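Local coordinates for putative peptide ABC-transport system periplasmic peptide-binding protein (PDB 4OEV) that binds a nickel ion outside the cytoplasm as the solute-binding component of an ABC-type importer, probably delivering the metal for uptake, at residues E251-L256 with Q260-A265. Sequence-based numbering, arbitrary orientation.
Sequences EFLKDL and QALNYA
Leu253 lays its CD2 methyl against CD1 of Leu262, 3.6 Å away, where a capped helix N-terminus is joined to the turn that leads into it. This is a worked example of how a chain enters a helix: a type I beta turn from Phe252 to Asp255, closed by the bond from Asp255 N to Phe252 O, runs into helix 256-265, and Asp255 serves as N-cap, its OD1 accepting a hydrogen bond from the backbone N of Lys257. The two leucines have matching torsions (chi1 near -62° in both), yet they cross at about a right angle and touch through different branches. Phe246 of strand 241-246 and Phe333 of strand 329-338 touch both leucines and make this the buried side of the junction. One turn on from Leu256, Gln260 lies obliquely across it, its amide carbon CD 3.8 Å from Leu256 CG. With CG anti to its own N (chi1 172°), Leu256 sets its isobutyl end beside that amide, CD1 lying 3.9 Å from Gln260 NE2. Gln260 CG also comes within 3.1 Å of Leu256 O, the same oxygen that accepts an i to i+4 helix bond from Gln260 N, at 2.9 Å and 163° at the hydrogen.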
loop_
_atom_site.group_PDB
_atom_site.type_symbol
_atom_site.label_atom_id
_atom_site.label_comp_id
_atom_site.label_asym_id
_atom_site.label_seq_id
_atom_site.Cartn_x
_atom_site.Cartn_y
_atom_site.Cartn_z
ATOM N N GLU A 251 -4.369 23.492 14.552
ATOM C CA GLU A 251 -3.697 24.396 15.510
ATOM C C GLU A 251 -3.173 23.659 16.760
ATOM O O GLU A 251 -2.111 23.994 17.301
ATOM C CB GLU A 251 -4.645 25.547 15.942
ATOM C CG GLU A 251 -5.905 25.070 16.685
ATOM C CD GLU A 251 -6.714 26.214 17.307
ATOM O OE1 GLU A 251 -6.111 27.065 18.012
ATOM O OE2 GLU A 251 -7.945 26.265 17.071
ATOM N N PHE A 252 -3.854 22.579 17.157
ATOM C CA PHE A 252 -3.400 21.830 18.309
ATOM C C PHE A 252 -2.422 20.758 17.912
ATOM O O PHE A 252 -1.366 20.596 18.551
ATOM C CB PHE A 252 -4.596 21.163 19.061
ATOM C CG PHE A 252 -5.643 22.131 19.469
ATOM C CD1 PHE A 252 -5.338 23.145 20.382
ATOM C CD2 PHE A 252 -6.937 22.052 18.947
ATOM C CE1 PHE A 252 -6.295 24.080 20.763
ATOM C CE2 PHE A 252 -7.927 22.969 19.342
ATOM C CZ PHE A 252 -7.598 24.001 20.234
ATOM N N LEU A 253 -2.778 19.986 16.887
ATOM C CA LEU A 253 -1.959 18.849 16.495
ATOM C C LEU A 253 -0.592 19.292 15.927
ATOM O O LEU A 253 0.363 18.516 15.985
ATOM C CB LEU A 253 -2.700 17.943 15.467
ATOM C CG LEU A 253 -3.993 17.290 16.000
ATOM C CD1 LEU A 253 -4.514 16.316 14.924
ATOM C CD2 LEU A 253 -3.856 16.580 17.375
ATOM N N LYS A 254 -0.461 20.538 15.443
ATOM C CA LYS A 254 0.881 20.919 14.975
ATOM C C LYS A 254 1.916 20.878 16.112
ATOM O O LYS A 254 3.101 20.711 15.869
ATOM C CB LYS A 254 0.860 22.292 14.369
ATOM C CG LYS A 254 0.477 23.432 15.358
ATOM C CD LYS A 254 0.721 24.796 14.707
ATOM C CE LYS A 254 0.172 24.826 13.287
ATOM N NZ LYS A 254 0.279 26.150 12.618
ATOM N N ASP A 255 1.456 21.046 17.354
ATOM C CA ASP A 255 2.336 21.163 18.505
ATOM C C ASP A 255 2.984 19.838 18.880
ATOM O O ASP A 255 2.314 18.842 19.198
ATOM C CB ASP A 255 1.539 21.701 19.740
ATOM C CG ASP A 255 2.431 22.069 20.919
ATOM O OD1 ASP A 255 3.473 21.391 21.168
ATOM O OD2 ASP A 255 2.076 23.033 21.642
ATOM N N LEU A 256 4.302 19.848 18.910
ATOM C CA LEU A 256 5.076 18.630 19.206
ATOM C C LEU A 256 4.650 17.985 20.536
ATOM O O LEU A 256 4.416 16.765 20.626
ATOM C CB LEU A 256 6.554 18.972 19.252
ATOM C CG LEU A 256 7.426 17.815 19.738
ATOM C CD1 LEU A 256 7.326 16.633 18.751
ATOM C CD2 LEU A 256 8.856 18.294 19.856
ATOM N N GLN A 260 3.078 14.238 21.064
ATOM C CA GLN A 260 3.705 13.262 21.943
ATOM C C GLN A 260 2.724 12.833 23.056
ATOM O O GLN A 260 2.629 11.670 23.441
ATOM C CB GLN A 260 4.963 13.850 22.567
ATOM C CG GLN A 260 6.025 14.260 21.559
ATOM C CD GLN A 260 7.205 14.959 22.236
ATOM O OE1 GLN A 260 7.015 15.836 23.086
ATOM N NE2 GLN A 260 8.419 14.588 21.849
ATOM N N ALA A 261 1.997 13.798 23.575
ATOM C CA ALA A 261 1.047 13.491 24.649
ATOM C C ALA A 261 -0.009 12.483 24.167
ATOM O O ALA A 261 -0.336 11.523 24.884
ATOM C CB ALA A 261 0.420 14.754 25.154
ATOM N N LEU A 262 -0.544 12.690 22.964
ATOM C CA LEU A 262 -1.554 11.780 22.432
ATOM C C LEU A 262 -0.992 10.368 22.222
ATOM O O LEU A 262 -1.695 9.367 22.414
ATOM C CB LEU A 262 -2.122 12.327 21.128
ATOM C CG LEU A 262 -2.810 13.670 21.352
ATOM C CD1 LEU A 262 -3.191 14.263 20.080
ATOM C CD2 LEU A 262 -4.085 13.492 22.213
ATOM N N ASN A 263 0.283 10.279 21.873
ATOM C CA ASN A 263 0.931 8.970 21.787
ATOM C C ASN A 263 1.012 8.289 23.165
ATOM O O ASN A 263 0.668 7.121 23.287
ATOM C CB ASN A 263 2.300 9.100 21.181
ATOM C CG ASN A 263 2.262 8.944 19.664
ATOM O OD1 ASN A 263 2.306 7.822 19.154
ATOM N ND2 ASN A 263 2.126 10.056 18.953
ATOM N N TYR A 264 1.428 9.027 24.197
ATOM C CA TYR A 264 1.538 8.467 25.561
ATOM C C TYR A 264 0.182 8.077 26.137
ATOM O O TYR A 264 0.091 7.287 27.111
ATOM C CB TYR A 264 2.231 9.463 26.515
ATOM C CG TYR A 264 3.745 9.523 26.377
ATOM C CD1 TYR A 264 4.532 8.417 26.657
ATOM C CD2 TYR A 264 4.385 10.695 25.983
ATOM C CE1 TYR A 264 5.917 8.469 26.529
ATOM C CE2 TYR A 264 5.750 10.761 25.866
ATOM C CZ TYR A 264 6.520 9.639 26.138
ATOM O OH TYR A 264 7.895 9.684 25.988
ATOM N N ALA A 265 -0.881 8.609 25.540
ATOM C CA ALA A 265 -2.220 8.413 26.058
ATOM C C ALA A 265 -2.838 7.067 25.672
ATOM O O ALA A 265 -3.795 6.620 26.300
ATOM C CB ALA A 265 -3.118 9.529 25.577
#